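Local coordinates for protein NAD-dependent epimerase/dehydratase (Bacteroides thetaiotaomicron, PDB 3DHN) that is a putative epimerase of the NAD(P)-binding Rossmann superfamily, probably an NAD(P)-dependent oxidoreductase whose substrate is not established, at residues Ile95-Gly98 with Val99-Ala102; Ile202-Glu206 with His207-His211; Val61-Val64 with Cys65-Ala68. One frame throughout, in Å; residues are numbered along the deposited sequence.

Interaction 1 (Ile95-Gly98 with Val99-Ala102); sequences IIDG and VKKA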
loop_
_atom_site.group_PDB
_atom_site.type_symbol
_atom_site.label_atom_id
_atom_site.label_comp_id
_atom_site.label_asym_id
_atom_site.label_seq_id
_atom_site.Cartn_x
_atom_site.Cartn_y
_atom_site.Cartn_z
ATOM N N ILE A 95 -9.355 -6.526 7.239
ATOM C CA ILE A 95 -8.643 -5.290 7.541
ATOM C C ILE A 95 -9.465 -4.038 7.253
ATOM O O ILE A 95 -9.626 -3.183 8.129
ATOM C CB ILE A 95 -7.310 -5.215 6.759
ATOM C CG1 ILE A 95 -6.349 -6.284 7.288
ATOM C CG2 ILE A 95 -6.690 -3.828 6.905
ATOM C CD1 ILE A 95 -5.068 -6.443 6.466
ATOM N N ILE A 96 -9.989 -3.922 6.037
ATOM C CA ILE A 96 -10.768 -2.738 5.680
ATOM C C ILE A 96 -12.058 -2.657 6.487
ATOM O O ILE A 96 -12.504 -1.568 6.848
ATOM C CB ILE A 96 -11.089 -2.695 4.159
ATOM C CG1 ILE A 96 -11.727 -1.345 3.811
ATOM C CG2 ILE A 96 -12.022 -3.835 3.777
ATOM C CD1 ILE A 96 -11.731 -1.026 2.323
ATOM N N ASP A 97 -12.652 -3.806 6.785
ATOM C CA ASP A 97 -13.874 -3.811 7.574
ATOM C C ASP A 97 -13.551 -3.466 9.027
ATOM O O ASP A 97 -14.375 -2.889 9.737
ATOM C CB ASP A 97 -14.576 -5.163 7.474
ATOM C CG ASP A 97 -15.129 -5.420 6.083
ATOM O OD1 ASP A 97 -15.459 -4.435 5.383
ATOM O OD2 ASP A 97 -15.250 -6.596 5.692
ATOM N N GLY A 98 -12.342 -3.804 9.465
ATOM C CA GLY A 98 -11.958 -3.483 10.831
ATOM C C GLY A 98 -11.738 -1.988 10.931
ATOM O O GLY A 98 -12.056 -1.366 11.945
ATOM N N VAL A 99 -11.187 -1.408 9.868
ATOM C CA VAL A 99 -10.925 0.026 9.819
ATOM C C VAL A 99 -12.233 0.829 9.774
ATOM O O VAL A 99 -12.341 1.893 10.393
ATOM C CB VAL A 99 -10.058 0.384 8.589
ATOM C CG1 VAL A 99 -9.934 1.881 8.457
ATOM C CG2 VAL A 99 -8.672 -0.241 8.731
ATOM N N LYS A 100 -13.224 0.322 9.048
ATOM C CA LYS A 100 -14.513 1.010 8.956
ATOM C C LYS A 100 -15.257 0.949 10.292
ATOM O O LYS A 100 -15.839 1.936 10.735
ATOM C CB LYS A 100 -15.385 0.384 7.859
ATOM C CG LYS A 100 -14.953 0.733 6.441
ATOM C CD LYS A 100 -15.962 0.242 5.406
ATOM C CE LYS A 100 -16.090 -1.278 5.428
ATOM N NZ LYS A 100 -17.002 -1.800 4.371
ATOM N N LYS A 101 -15.220 -0.209 10.940
ATOM C CA LYS A 101 -15.914 -0.374 12.208
ATOM C C LYS A 101 -15.309 0.488 13.312
ATOM O O LYS A 101 -15.953 0.733 14.329
ATOM C CB LYS A 101 -15.918 -1.852 12.616
ATOM C CG LYS A 101 -16.655 -2.138 13.917
ATOM C CD LYS A 101 -16.904 -3.627 14.094
ATOM C CE LYS A 101 -17.945 -4.126 13.093
ATOM N NZ LYS A 101 -19.263 -3.434 13.261
ATOM N N ALA A 102 -14.082 0.960 13.101
ATOM C CA ALA A 102 -13.404 1.799 14.081
ATOM C C ALA A 102 -13.791 3.267 13.918
ATOM O O ALA A 102 -13.512 4.093 14.788
ATOM C CB ALA A 102 -11.895 1.641 13.950
#
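Lys100 lays its side chain alongside that of Asp97, one helical turn back, the two chains running abreast. The pair sits in the last turns of helix 87-101, one of the helices flanking the central, mostly parallel sheet of the Rossmann fold. The aliphatic part of Lys100 runs past the carbonyl of Ile96, and its CG lies 3.4 Å from Ile96 O. The chain then bends at chi3 (-62°), which turns CE and NZ back over Asp97. Lys100 NZ reaches Asp97 OD1 at 3.2 Å, a salt bridge whose hydrogen bond is weak. The stronger partner of this ammonium is the carboxylate of Glu152, so Lys100 is shared between two acids. With an alanine in place of Lys100, Asp97 and Glu152 would probably lose the cation they share, and the aliphatic cover beside Ile96 O would go with it.

The backbone carries regular i to i+4 bonds: Val99 N to Ile95 O (2.9 Å), Lys100 N to Ile96 O (3.0 Å) and Lys101 N to Asp97 O (3.1 Å). The next one, from Ala102 N to Gly98 O, is weak at 3.3 Å.

The buried side is apolar. Ile95, Ile96 and Val99 all rest on Phe107 of strand 106-110, and Val99 also touches Val71 of strand 70-73. Ile95 and Val99 meet loosely through their CG2 methyls, 4.5 Å apart. The chi1 of Val99 (173°) sends CG1 opposite the backbone N and leaves Val99 CG2 turned to the preceding turn, 3.2 Å from Ile95 O.

Interaction 2 (Ile202-Glu206 with His207-His211); sequences IDELE and HPKHH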
loop_
_atom_site.group_PDB
_atom_site.type_symbol
_atom_site.label_atom_id
_atom_site.label_comp_id
_atom_site.label_asym_id
_atom_site.label_seq_id
_atom_site.Cartn_x
_atom_site.Cartn_y
_atom_site.Cartn_z
ATOM N N ILE A 202 3.072 8.953 1.363
ATOM C CA ILE A 202 2.892 9.926 2.439
ATOM C C ILE A 202 2.440 11.282 1.880
ATOM O O ILE A 202 1.767 12.043 2.567
ATOM C CB ILE A 202 4.166 10.077 3.299
ATOM C CG1 ILE A 202 4.536 8.718 3.902
ATOM C CG2 ILE A 202 3.905 11.053 4.467
ATOM C CD1 ILE A 202 3.363 8.015 4.599
ATOM N N ASP A 203 2.803 11.577 0.633
ATOM C CA ASP A 203 2.361 12.817 -0.017
ATOM C C ASP A 203 0.828 12.772 -0.163
ATOM O O ASP A 203 0.145 13.781 0.047
ATOM C CB ASP A 203 2.970 12.952 -1.415
ATOM C CG ASP A 203 4.364 13.542 -1.398
ATOM O OD1 ASP A 203 4.889 13.824 -0.295
ATOM O OD2 ASP A 203 4.931 13.725 -2.493
ATOM N N GLU A 204 0.301 11.600 -0.538
ATOM C CA GLU A 204 -1.144 11.414 -0.713
ATOM C C GLU A 204 -1.850 11.505 0.637
ATOM O O GLU A 204 -2.975 11.990 0.739
ATOM C CB GLU A 204 -1.424 10.055 -1.377
ATOM C CG GLU A 204 -2.902 9.725 -1.604
ATOM C CD GLU A 204 -3.659 10.797 -2.383
ATOM O OE1 GLU A 204 -3.059 11.449 -3.260
ATOM O OE2 GLU A 204 -4.869 10.978 -2.128
ATOM N N LEU A 205 -1.172 11.039 1.675
ATOM C CA LEU A 205 -1.701 11.083 3.030
ATOM C C LEU A 205 -1.753 12.529 3.535
ATOM O O LEU A 205 -2.763 12.978 4.080
ATOM C CB LEU A 205 -0.807 10.264 3.954
ATOM C CG LEU A 205 -1.070 10.401 5.458
ATOM C CD1 LEU A 205 -2.297 9.590 5.847
ATOM C CD2 LEU A 205 0.150 9.924 6.224
ATOM N N GLU A 206 -0.657 13.256 3.344
ATOM C CA GLU A 206 -0.555 14.637 3.799
ATOM C C GLU A 206 -1.387 15.635 2.977
ATOM O O GLU A 206 -2.012 16.531 3.541
ATOM C CB GLU A 206 0.916 15.057 3.814
ATOM C CG GLU A 206 1.189 16.427 4.414
ATOM C CD GLU A 206 2.678 16.744 4.471
ATOM O OE1 GLU A 206 3.375 16.225 5.372
ATOM O OE2 GLU A 206 3.154 17.505 3.605
ATOM N N HIS A 207 -1.378 15.489 1.655
ATOM C CA HIS A 207 -2.145 16.370 0.770
ATOM C C HIS A 207 -2.968 15.535 -0.207
ATOM O O HIS A 207 -2.560 15.296 -1.342
ATOM C CB HIS A 207 -1.213 17.290 -0.019
ATOM C CG HIS A 207 -0.461 18.263 0.832
ATOM N ND1 HIS A 207 -1.085 19.094 1.740
ATOM C CD2 HIS A 207 0.860 18.547 0.908
ATOM C CE1 HIS A 207 -0.180 19.847 2.337
ATOM N NE2 HIS A 207 1.009 19.535 1.851
ATOM N N PRO A 208 -4.149 15.081 0.226
ATOM C CA PRO A 208 -5.050 14.258 -0.589
ATOM C C PRO A 208 -5.392 14.773 -1.988
ATOM O O PRO A 208 -5.861 15.901 -2.154
ATOM C CB PRO A 208 -6.289 14.135 0.292
ATOM C CG PRO A 208 -5.720 14.172 1.672
ATOM C CD PRO A 208 -4.703 15.280 1.577
ATOM N N LYS A 209 -5.154 13.921 -2.983
ATOM C CA LYS A 209 -5.449 14.227 -4.378
ATOM C C LYS A 209 -6.357 13.141 -4.957
ATOM O O LYS A 209 -6.956 13.322 -6.016
ATOM C CB LYS A 209 -4.167 14.291 -5.216
ATOM C CG LYS A 209 -3.265 15.474 -4.912
ATOM C CD LYS A 209 -3.988 16.780 -5.171
ATOM C CE LYS A 209 -3.179 17.972 -4.685
ATOM N NZ LYS A 209 -3.953 19.241 -4.826
ATOM N N HIS A 210 -6.449 12.008 -4.263
ATOM C CA HIS A 210 -7.267 10.898 -4.733
ATOM C C HIS A 210 -8.320 10.441 -3.728
ATOM O O HIS A 210 -8.092 10.466 -2.514
ATOM C CB HIS A 210 -6.374 9.710 -5.114
ATOM C CG HIS A 210 -5.456 9.994 -6.260
ATOM N ND1 HIS A 210 -4.145 10.385 -6.091
ATOM C CD2 HIS A 210 -5.670 9.965 -7.596
ATOM C CE1 HIS A 210 -3.590 10.582 -7.273
ATOM N NE2 HIS A 210 -4.496 10.334 -8.204
ATOM N N HIS A 211 -9.468 10.015 -4.250
ATOM C CA HIS A 211 -10.574 9.551 -3.414
ATOM C C HIS A 211 -11.305 8.355 -4.004
ATOM O O HIS A 211 -11.772 8.398 -5.142
ATOM C CB HIS A 211 -11.575 10.692 -3.199
ATOM C CG HIS A 211 -10.949 11.941 -2.669
ATOM N ND1 HIS A 211 -10.546 12.071 -1.357
ATOM C CD2 HIS A 211 -10.599 13.095 -3.287
ATOM C CE1 HIS A 211 -9.973 13.249 -1.188
ATOM N NE2 HIS A 211 -9.992 13.890 -2.344
#
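Glu204 turns its carboxylate forward to the loop that follows, where it meets the backbone N of Lys209 and His210. Its CG is anti to the backbone N (chi1 179°), and a bend at chi2 (54°) brings the acid against the loop that leaves helix 194-206. Glu204 OE2 accepts from His210 N at 2.8 Å and from Lys209 N at 3.1 Å. Both donors come on the syn side, from opposite faces of the carboxylate plane. Glu204 OE1 takes His210 ND1 at 3.2 Å. That donor stands well above the carboxylate plane, while OE1 lies close to the plane of the imidazole. The ring and carboxylate planes are 53° apart. Arg106 adds a salt bridge to OE2, so this buried acid is held by both main chain and charge.

His207 is the first residue to leave helical geometry. Its N still bonds to Asp203 O at 2.8 Å. Its ring lies alongside Glu206, whose CG makes a CH-pi contact 4.1 Å from the His207 ring centroid, nearly over its centre. Pro208 follows, and its CA makes a CH...O contact of 3.3 Å to Glu204 O.

The whole loop links helix 194-206 to strand 213-218. Glu204 and Leu205 pack on Leu108 of strand 106-110, the ring of His210 stacks with Phe215 of strand 213-218, and Ile202 lies against helix 14-25.

Interaction 3 (Val61-Val64 with Cys65-Ala68); sequences VCEV and CKGA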
loop_
_atom_site.group_PDB
_atom_site.type_symbol
_atom_site.label_atom_id
_atom_site.label_comp_id
_atom_site.label_asym_id
_atom_site.label_seq_id
_atom_site.Cartn_x
_atom_site.Cartn_y
_atom_site.Cartn_z
ATOM N N VAL A 61 -8.281 -5.653 14.728
ATOM C CA VAL A 61 -7.994 -4.578 13.781
ATOM C C VAL A 61 -8.801 -3.333 14.166
ATOM O O VAL A 61 -8.290 -2.214 14.128
ATOM C CB VAL A 61 -8.370 -4.973 12.337
ATOM C CG1 VAL A 61 -8.193 -3.769 11.408
ATOM C CG2 VAL A 61 -7.501 -6.136 11.870
ATOM N N CYS A 62 -10.061 -3.534 14.537
ATOM C CA CYS A 62 -10.930 -2.423 14.933
ATOM C C CYS A 62 -10.393 -1.678 16.154
ATOM O O CYS A 62 -10.352 -0.446 16.186
ATOM C CB CYS A 62 -12.339 -2.947 15.247
ATOM S SG CYS A 62 -13.512 -1.717 15.904
ATOM N N GLU A 63 -9.971 -2.443 17.153
ATOM C CA GLU A 63 -9.472 -1.883 18.403
ATOM C C GLU A 63 -8.238 -0.994 18.285
ATOM O O GLU A 63 -8.200 0.090 18.874
ATOM C CB GLU A 63 -9.203 -3.025 19.391
ATOM C CG GLU A 63 -9.118 -2.609 20.862
ATOM C CD GLU A 63 -10.377 -1.913 21.359
ATOM O OE1 GLU A 63 -11.488 -2.326 20.956
ATOM O OE2 GLU A 63 -10.256 -0.963 22.161
ATOM N N VAL A 64 -7.235 -1.440 17.526
ATOM C CA VAL A 64 -6.000 -0.668 17.373
ATOM C C VAL A 64 -6.125 0.578 16.494
ATOM O O VAL A 64 -5.305 1.492 16.593
ATOM C CB VAL A 64 -4.851 -1.547 16.812
ATOM C CG1 VAL A 64 -5.105 -1.897 15.351
ATOM C CG2 VAL A 64 -3.528 -0.819 16.962
ATOM N N CYS A 65 -7.148 0.628 15.644
ATOM C CA CYS A 65 -7.339 1.775 14.758
ATOM C C CYS A 65 -8.217 2.886 15.340
ATOM O O CYS A 65 -8.295 3.977 14.774
ATOM C CB CYS A 65 -7.927 1.313 13.421
ATOM S SG CYS A 65 -6.841 0.224 12.463
ATOM N N LYS A 66 -8.877 2.614 16.464
ATOM C CA LYS A 66 -9.733 3.618 17.099
ATOM C C LYS A 66 -8.983 4.918 17.378
ATOM O O LYS A 66 -7.890 4.905 17.945
ATOM C CB LYS A 66 -10.301 3.091 18.425
ATOM C CG LYS A 66 -11.466 2.121 18.302
ATOM C CD LYS A 66 -11.894 1.613 19.679
ATOM C CE LYS A 66 -13.006 0.576 19.586
ATOM N NZ LYS A 66 -13.321 -0.006 20.925
ATOM N N GLY A 67 -9.577 6.037 16.974
ATOM C CA GLY A 67 -8.971 7.334 17.220
ATOM C C GLY A 67 -8.050 7.879 16.143
ATOM O O GLY A 67 -7.760 9.078 16.108
ATOM N N ALA A 68 -7.587 7.008 15.257
ATOM C CA ALA A 68 -6.685 7.439 14.204
ATOM C C ALA A 68 -7.366 8.343 13.181
ATOM O O ALA A 68 -8.568 8.227 12.925
ATOM C CB ALA A 68 -6.088 6.220 13.510
#
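The backbone of Val61-Val64 is helical, and Cys65-Ala68 leaves it through a type II beta turn. Cys65 N has two weak bonds, to Val61 O and Cys62 O, each 3.4 Å long. Lys66 N makes another weak bond to Cys62 O. The turn itself is closed by Ala68 N to Cys65 O at 3.1 Å. Gly67 has a positive phi (91°), where a side chain would be pressed against the preceding carbonyl O.

This is the C-terminal end of helix 58-65, and the turn leads into strand 70-73. It forms a helix-to-strand connection on the flank of the Rossmann sheet.

Cys65 puts its sulfur on the inner side of the last turn. SG packs 4.0 Å from Val64 CG1 and, less closely, against Val61 CG1. On the solvent side, Lys66 and Glu63 cross at a slant. The Lys66 chain is extended beyond CG, while Glu63 bends at chi2 (58°) to bring its carboxylate across. Their salt bridge joins Lys66 NZ to Glu63 OE1 at 3.0 Å, on the syn side and 29° out of the carboxylate plane. Glu63 OE2 is farther from the same Lys66 NZ, at 3.4 Å.

All three contacts are local and lie at or near the C-terminal end of a helix beside the same sheet. Interactions 1 and 3 are neighbours, with centres about 8 Å apart. Their helices, 87-101 and 58-65, pack together, with Ala102 CB 3.4 Å from Cys62 O and Lys101 CG 3.7 Å from Cys62 SG. Both combine an apolar inner side with an acid-lysine pair three residues apart. Glu63 and Lys66 are exposed, while Asp97 and Lys100 are partly exposed. Interaction 2 stands apart, about 20 Å from interaction 1 between centres and 21 Å from interaction 3. There a buried glutamate bonds to loop backbone and a histidine, while exposed residues line the loop.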